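PDB 3LFJ: phosphotransferase system, mannose/fructose/N-acetylgalactosamine-specific component IIB from Thermoanaerobacter tengcongensis, which probably passes a phosphoryl group from a phosphohistidine carrier protein toward an incoming sugar, as the IIB component of a bacterial sugar-uptake phosphotransferase system. Local coordinates for residues W22-A27 against V100-K105; I120-I125 against D161-M166. One frame throughout, in Å; residues are numbered along the deposited sequence.

Contact 1: W22-A27 against V100-K105; sequences WKIVFA and VFLLFK
The F26 and F101 side chains run side by side, pointing the same way, and their rings meet obliquely; F26 can be followed atom by atom. Its CB sits over one face of the F101 ring, a CH-pi contact 4.1 Å from the ring centroid. CG, anti to the backbone N (chi1 -154°), lies 3.8 Å from F101 CE1. From there the CD2 branch presses tightest, with F26 CD2 3.3 Å from F101 CE1, and F26 CE2 is still 4.0 Å from F101 CZ. The ring planes are inclined at 37°. F46 and W42 also meet both side chains, and an alanine at F101 would probably leave F26 CB and CD2 without their aromatic neighbour and open a gap beside W42.

Beyond this cluster, V100 CG1 lies over a face of the W22 indole, and I24 CG2 touches L102 CD1 at 3.8 Å. The backbones hold register through three bonds: V100 N to K23 O, V25 N to V100 O (2.9 Å) and L102 N to F26 O (2.9 Å). Three residue steps from I24 to A27 face only two from V100 to L102. The additional residue falls within V25-F26, where the psi of V25 (-20°) departs from extended geometry, a beta bulge. The bulged pair of parallel strands lies inside the mixed sheet, strand order 3-2-4-1-5-6-7, of an alpha/beta fold, consistent with the sorbose-type IIB family.

Contact 2: I120-I125 against D161-M166; sequences ITTLNI and DVYLQM
Y163 turns its CG between the backbone N and the carbonyl carbon (chi1 60°), while T122 sets CG2 anti to its own N; together these torsions bring the T122 methyl to the phenol. T122 CG2 lies 3.7 Å from Y163 CE1 and 3.9 Å from Y163 OH, approaching the ring obliquely. K172 meets the same ring in a cation-pi contact.

L123, V162, I125 and L164 point to the other face of the sheet. There V162 CG1 reaches I125 CG1 at 4.0 Å, the two side chains crossing at a slant, and L164 CD1 closes on I125 CB at 3.9 Å.

Parallel strands at 17°, with helix 145-158 in the chain between them, make this a beta-alpha-beta crossover. Five backbone bonds alternate in direction: D161 N to T121 O, L123 N to D161 O, Y163 N to L123 O, I125 N to Y163 O (2.7 Å) and Q165 N to I125 O (3.1 Å). Past the last of them the Q165 chain is extended beyond CG, and its NE2 is hydrogen-bonded to S170 O.

In the fold
From the N terminus the chain enters strand 22-30, then runs through strands 50-54 and 78-81 before strand 98-104 returns alongside it, so contact 1 closes a long excursion. Helix 107-115 follows, and strand 122-127 settles at the other flank of 22-30. Helix 145-158 then leads to strand 161-164, where contact 2 closes a shorter loop. The two closures are in series, neither nested nor crossing. They are coupled through strands 22-30 and 122-127, which are neighbours: A27 O and N124 N, 2.9 Å apart, form a probable hydrogen bond, and F26 packs its CZ against Y163 OH. Together they join four strands adjacent in the sheet, 98-104, 22-30, 122-127 and 161-164.

Contact 1: W22-A27 against V100-K105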
loop_
_atom_site.group_PDB
_atom_site.type_symbol
_atom_site.label_atom_id
_atom_site.label_comp_id
_atom_site.label_asym_id
_atom_site.label_seq_id
_atom_site.Cartn_x
_atom_site.Cartn_y
_atom_site.Cartn_z
ATOM N N TRP A 22 14.425 4.973 5.481
ATOM C CA TRP A 22 13.820 3.971 4.605
ATOM C C TRP A 22 14.045 4.297 3.146
ATOM O O TRP A 22 13.902 5.444 2.743
ATOM C CB TRP A 22 12.304 3.927 4.782
ATOM C CG TRP A 22 11.796 3.557 6.119
ATOM C CD1 TRP A 22 12.469 2.913 7.107
ATOM C CD2 TRP A 22 10.460 3.763 6.603
ATOM N NE1 TRP A 22 11.649 2.728 8.193
ATOM C CE2 TRP A 22 10.410 3.239 7.906
ATOM C CE3 TRP A 22 9.312 4.358 6.065
ATOM C CZ2 TRP A 22 9.250 3.288 8.686
ATOM C CZ3 TRP A 22 8.163 4.398 6.838
ATOM C CH2 TRP A 22 8.145 3.869 8.128
ATOM N N LYS A 23 14.358 3.269 2.359
ATOM C CA LYS A 23 14.225 3.337 0.910
ATOM C C LYS A 23 12.955 2.581 0.516
ATOM O O LYS A 23 12.841 1.372 0.755
ATOM C CB LYS A 23 15.415 2.660 0.244
ATOM C CG LYS A 23 15.401 2.753 -1.274
ATOM C CD LYS A 23 16.534 1.927 -1.861
ATOM C CE LYS A 23 16.562 2.018 -3.378
ATOM N NZ LYS A 23 16.920 3.391 -3.827
ATOM N N ILE A 24 12.022 3.292 -0.096
ATOM C CA ILE A 24 10.719 2.701 -0.389
ATOM C C ILE A 24 10.805 1.945 -1.706
ATOM O O ILE A 24 10.944 2.560 -2.770
ATOM C CB ILE A 24 9.667 3.787 -0.473
ATOM C CG1 ILE A 24 9.639 4.542 0.854
ATOM C CG2 ILE A 24 8.288 3.172 -0.791
ATOM C CD1 ILE A 24 9.136 5.937 0.725
ATOM N N VAL A 25 10.734 0.617 -1.640
ATOM C CA VAL A 25 10.880 -0.181 -2.863
ATOM C C VAL A 25 9.550 -0.476 -3.547
ATOM O O VAL A 25 9.524 -0.803 -4.732
ATOM C CB VAL A 25 11.642 -1.500 -2.618
ATOM C CG1 VAL A 25 13.026 -1.207 -2.060
ATOM C CG2 VAL A 25 10.864 -2.439 -1.683
ATOM N N PHE A 26 8.451 -0.356 -2.801
ATOM C CA PHE A 26 7.125 -0.623 -3.341
ATOM C C PHE A 26 6.111 -0.111 -2.338
ATOM O O PHE A 26 6.449 0.072 -1.164
ATOM C CB PHE A 26 6.916 -2.129 -3.537
ATOM C CG PHE A 26 5.911 -2.473 -4.601
ATOM C CD1 PHE A 26 6.202 -2.260 -5.946
ATOM C CD2 PHE A 26 4.687 -3.024 -4.262
ATOM C CE1 PHE A 26 5.298 -2.592 -6.932
ATOM C CE2 PHE A 26 3.772 -3.364 -5.255
ATOM C CZ PHE A 26 4.081 -3.138 -6.586
ATOM N N ALA A 27 4.888 0.126 -2.797
ATOM C CA ALA A 27 3.783 0.466 -1.894
ATOM C C ALA A 27 2.524 -0.191 -2.413
ATOM O O ALA A 27 2.258 -0.192 -3.617
ATOM C CB ALA A 27 3.608 1.971 -1.770
ATOM N N VAL A 100 12.217 -0.954 2.315
ATOM C CA VAL A 100 10.873 -1.244 2.841
ATOM C C VAL A 100 9.791 -1.336 1.764
ATOM O O VAL A 100 9.757 -0.554 0.803
ATOM C CB VAL A 100 10.420 -0.218 3.927
ATOM C CG1 VAL A 100 11.423 -0.171 5.077
ATOM C CG2 VAL A 100 10.216 1.156 3.324
ATOM N N PHE A 101 8.912 -2.315 1.950
ATOM C CA PHE A 101 7.733 -2.513 1.107
ATOM C C PHE A 101 6.587 -1.978 1.967
ATOM O O PHE A 101 6.279 -2.560 3.014
ATOM C CB PHE A 101 7.592 -4.015 0.827
ATOM C CG PHE A 101 6.444 -4.397 -0.077
ATOM C CD1 PHE A 101 6.685 -5.018 -1.312
ATOM C CD2 PHE A 101 5.125 -4.215 0.331
ATOM C CE1 PHE A 101 5.638 -5.415 -2.134
ATOM C CE2 PHE A 101 4.076 -4.596 -0.503
ATOM C CZ PHE A 101 4.332 -5.208 -1.730
ATOM N N LEU A 102 6.008 -0.847 1.570
ATOM C CA LEU A 102 4.920 -0.245 2.358
ATOM C C LEU A 102 3.596 -0.926 2.058
ATOM O O LEU A 102 3.248 -1.148 0.898
ATOM C CB LEU A 102 4.783 1.236 2.049
ATOM C CG LEU A 102 5.995 2.117 2.352
ATOM C CD1 LEU A 102 5.687 3.556 2.011
ATOM C CD2 LEU A 102 6.375 1.983 3.819
ATOM N N LEU A 103 2.868 -1.248 3.117
ATOM C CA LEU A 103 1.558 -1.854 2.991
ATOM C C LEU A 103 0.544 -1.004 3.758
ATOM O O LEU A 103 0.713 -0.756 4.952
ATOM C CB LEU A 103 1.632 -3.282 3.535
ATOM C CG LEU A 103 0.388 -4.148 3.392
ATOM C CD1 LEU A 103 -0.048 -4.190 1.938
ATOM C CD2 LEU A 103 0.705 -5.556 3.902
ATOM N N PHE A 104 -0.485 -0.538 3.058
ATOM C CA PHE A 104 -1.570 0.249 3.679
ATOM C C PHE A 104 -2.851 -0.534 3.626
ATOM O O PHE A 104 -3.077 -1.302 2.707
ATOM C CB PHE A 104 -1.811 1.567 2.904
ATOM C CG PHE A 104 -0.624 2.443 2.827
ATOM C CD1 PHE A 104 -0.382 3.373 3.824
ATOM C CD2 PHE A 104 0.281 2.340 1.762
ATOM C CE1 PHE A 104 0.741 4.211 3.766
ATOM C CE2 PHE A 104 1.406 3.174 1.704
ATOM C CZ PHE A 104 1.632 4.111 2.700
ATOM N N LYS A 105 -3.722 -0.306 4.601
ATOM C CA LYS A 105 -5.047 -0.888 4.565
ATOM C C LYS A 105 -5.992 -0.141 3.607
ATOM O O LYS A 105 -6.915 -0.733 3.049
ATOM C CB LYS A 105 -5.626 -0.864 5.984
ATOM C CG LYS A 105 -6.848 -1.722 6.203
ATOM C CD LYS A 105 -7.263 -1.582 7.669
ATOM C CE LYS A 105 -8.455 -2.464 7.987
ATOM N NZ LYS A 105 -8.834 -2.263 9.438
#

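Contact 2: I120-I125 against D161-M166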
loop_
_atom_site.group_PDB
_atom_site.type_symbol
_atom_site.label_atom_id
_atom_site.label_comp_id
_atom_site.label_asym_id
_atom_site.label_seq_id
_atom_site.Cartn_x
_atom_site.Cartn_y
_atom_site.Cartn_z
ATOM N N ILE A 120 6.304 8.234 -2.391
ATOM C CA ILE A 120 5.906 6.971 -2.974
ATOM C C ILE A 120 5.866 7.141 -4.487
ATOM O O ILE A 120 5.229 8.066 -4.992
ATOM C CB ILE A 120 4.540 6.550 -2.441
ATOM C CG1 ILE A 120 4.645 6.282 -0.938
ATOM C CG2 ILE A 120 4.045 5.310 -3.178
ATOM C CD1 ILE A 120 3.330 5.851 -0.308
ATOM N N THR A 121 6.560 6.250 -5.186
ATOM C CA THR A 121 6.713 6.376 -6.640
ATOM C C THR A 121 5.759 5.460 -7.406
ATOM O O THR A 121 5.332 5.790 -8.515
ATOM C CB THR A 121 8.166 6.121 -7.098
ATOM O OG1 THR A 121 8.663 4.874 -6.580
ATOM C CG2 THR A 121 9.076 7.255 -6.655
ATOM N N THR A 122 5.445 4.308 -6.814
ATOM C CA THR A 122 4.547 3.332 -7.415
ATOM C C THR A 122 3.566 2.890 -6.344
ATOM O O THR A 122 3.971 2.561 -5.224
ATOM C CB THR A 122 5.302 2.090 -7.903
ATOM O OG1 THR A 122 6.214 2.465 -8.940
ATOM C CG2 THR A 122 4.337 1.036 -8.451
ATOM N N LEU A 123 2.289 2.868 -6.699
ATOM C CA LEU A 123 1.245 2.493 -5.761
ATOM C C LEU A 123 0.376 1.426 -6.395
ATOM O O LEU A 123 -0.348 1.693 -7.364
ATOM C CB LEU A 123 0.418 3.711 -5.386
ATOM C CG LEU A 123 -0.707 3.440 -4.374
ATOM C CD1 LEU A 123 -0.155 2.911 -3.055
ATOM C CD2 LEU A 123 -1.499 4.697 -4.141
ATOM N N ASN A 124 0.446 0.229 -5.827
ATOM C CA ASN A 124 -0.286 -0.936 -6.288
ATOM C C ASN A 124 -1.582 -1.089 -5.484
ATOM O O ASN A 124 -1.547 -1.249 -4.265
ATOM C CB ASN A 124 0.627 -2.148 -6.119
ATOM C CG ASN A 124 -0.112 -3.452 -6.145
ATOM O OD1 ASN A 124 -0.944 -3.710 -7.038
ATOM N ND2 ASN A 124 0.192 -4.299 -5.189
ATOM N N ILE A 125 -2.725 -1.000 -6.162
ATOM C CA ILE A 125 -4.013 -1.229 -5.494
ATOM C C ILE A 125 -4.307 -2.733 -5.533
ATOM O O ILE A 125 -4.628 -3.299 -6.588
ATOM C CB ILE A 125 -5.160 -0.437 -6.181
ATOM C CG1 ILE A 125 -4.763 1.026 -6.449
ATOM C CG2 ILE A 125 -6.429 -0.545 -5.350
ATOM C CD1 ILE A 125 -4.278 1.809 -5.200
ATOM N N ASP A 161 2.850 6.304 -9.966
ATOM C CA ASP A 161 2.317 5.367 -10.940
ATOM C C ASP A 161 1.355 4.459 -10.195
ATOM O O ASP A 161 1.781 3.667 -9.347
ATOM C CB ASP A 161 3.472 4.554 -11.541
ATOM C CG ASP A 161 3.008 3.512 -12.553
ATOM O OD1 ASP A 161 3.710 2.495 -12.711
ATOM O OD2 ASP A 161 1.947 3.697 -13.182
ATOM N N VAL A 162 0.070 4.581 -10.509
ATOM C CA VAL A 162 -0.969 3.824 -9.811
ATOM C C VAL A 162 -1.553 2.755 -10.710
ATOM O O VAL A 162 -1.979 3.049 -11.841
ATOM C CB VAL A 162 -2.125 4.721 -9.398
ATOM C CG1 VAL A 162 -3.166 3.913 -8.623
ATOM C CG2 VAL A 162 -1.609 5.886 -8.553
ATOM N N TYR A 163 -1.581 1.522 -10.208
ATOM C CA TYR A 163 -2.232 0.429 -10.909
ATOM C C TYR A 163 -2.837 -0.610 -9.980
ATOM O O TYR A 163 -2.406 -0.756 -8.834
ATOM C CB TYR A 163 -1.279 -0.220 -11.917
ATOM C CG TYR A 163 -0.008 -0.825 -11.352
ATOM C CD1 TYR A 163 1.204 -0.162 -11.484
ATOM C CD2 TYR A 163 -0.011 -2.074 -10.729
ATOM C CE1 TYR A 163 2.371 -0.715 -11.019
ATOM C CE2 TYR A 163 1.158 -2.626 -10.228
ATOM C CZ TYR A 163 2.345 -1.941 -10.392
ATOM O OH TYR A 163 3.518 -2.477 -9.928
ATOM N N LEU A 164 -3.856 -1.302 -10.481
ATOM C CA LEU A 164 -4.503 -2.397 -9.781
ATOM C C LEU A 164 -3.830 -3.687 -10.179
ATOM O O LEU A 164 -3.637 -3.949 -11.368
ATOM C CB LEU A 164 -5.969 -2.487 -10.196
ATOM C CG LEU A 164 -6.952 -1.526 -9.530
ATOM C CD1 LEU A 164 -6.606 -0.074 -9.788
ATOM C CD2 LEU A 164 -8.358 -1.849 -10.026
ATOM N N GLN A 165 -3.480 -4.501 -9.198
ATOM C CA GLN A 165 -2.907 -5.816 -9.460
ATOM C C GLN A 165 -2.915 -6.647 -8.189
ATOM O O GLN A 165 -2.385 -6.230 -7.151
ATOM C CB GLN A 165 -1.480 -5.714 -9.998
ATOM C CG GLN A 165 -0.978 -7.027 -10.596
ATOM C CD GLN A 165 0.443 -6.923 -11.114
ATOM O OE1 GLN A 165 1.216 -6.065 -10.689
ATOM N NE2 GLN A 165 0.795 -7.803 -12.051
ATOM N N MET A 166 -3.508 -7.829 -8.252
ATOM C CA MET A 166 -3.697 -8.625 -7.052
ATOM C C MET A 166 -2.388 -9.270 -6.588
ATOM O O MET A 166 -1.988 -9.128 -5.428
ATOM C CB MET A 166 -4.776 -9.679 -7.300
ATOM C CG MET A 166 -5.289 -10.322 -6.044
ATOM S SD MET A 166 -6.573 -11.534 -6.372
ATOM C CE MET A 166 -5.676 -12.723 -7.380
#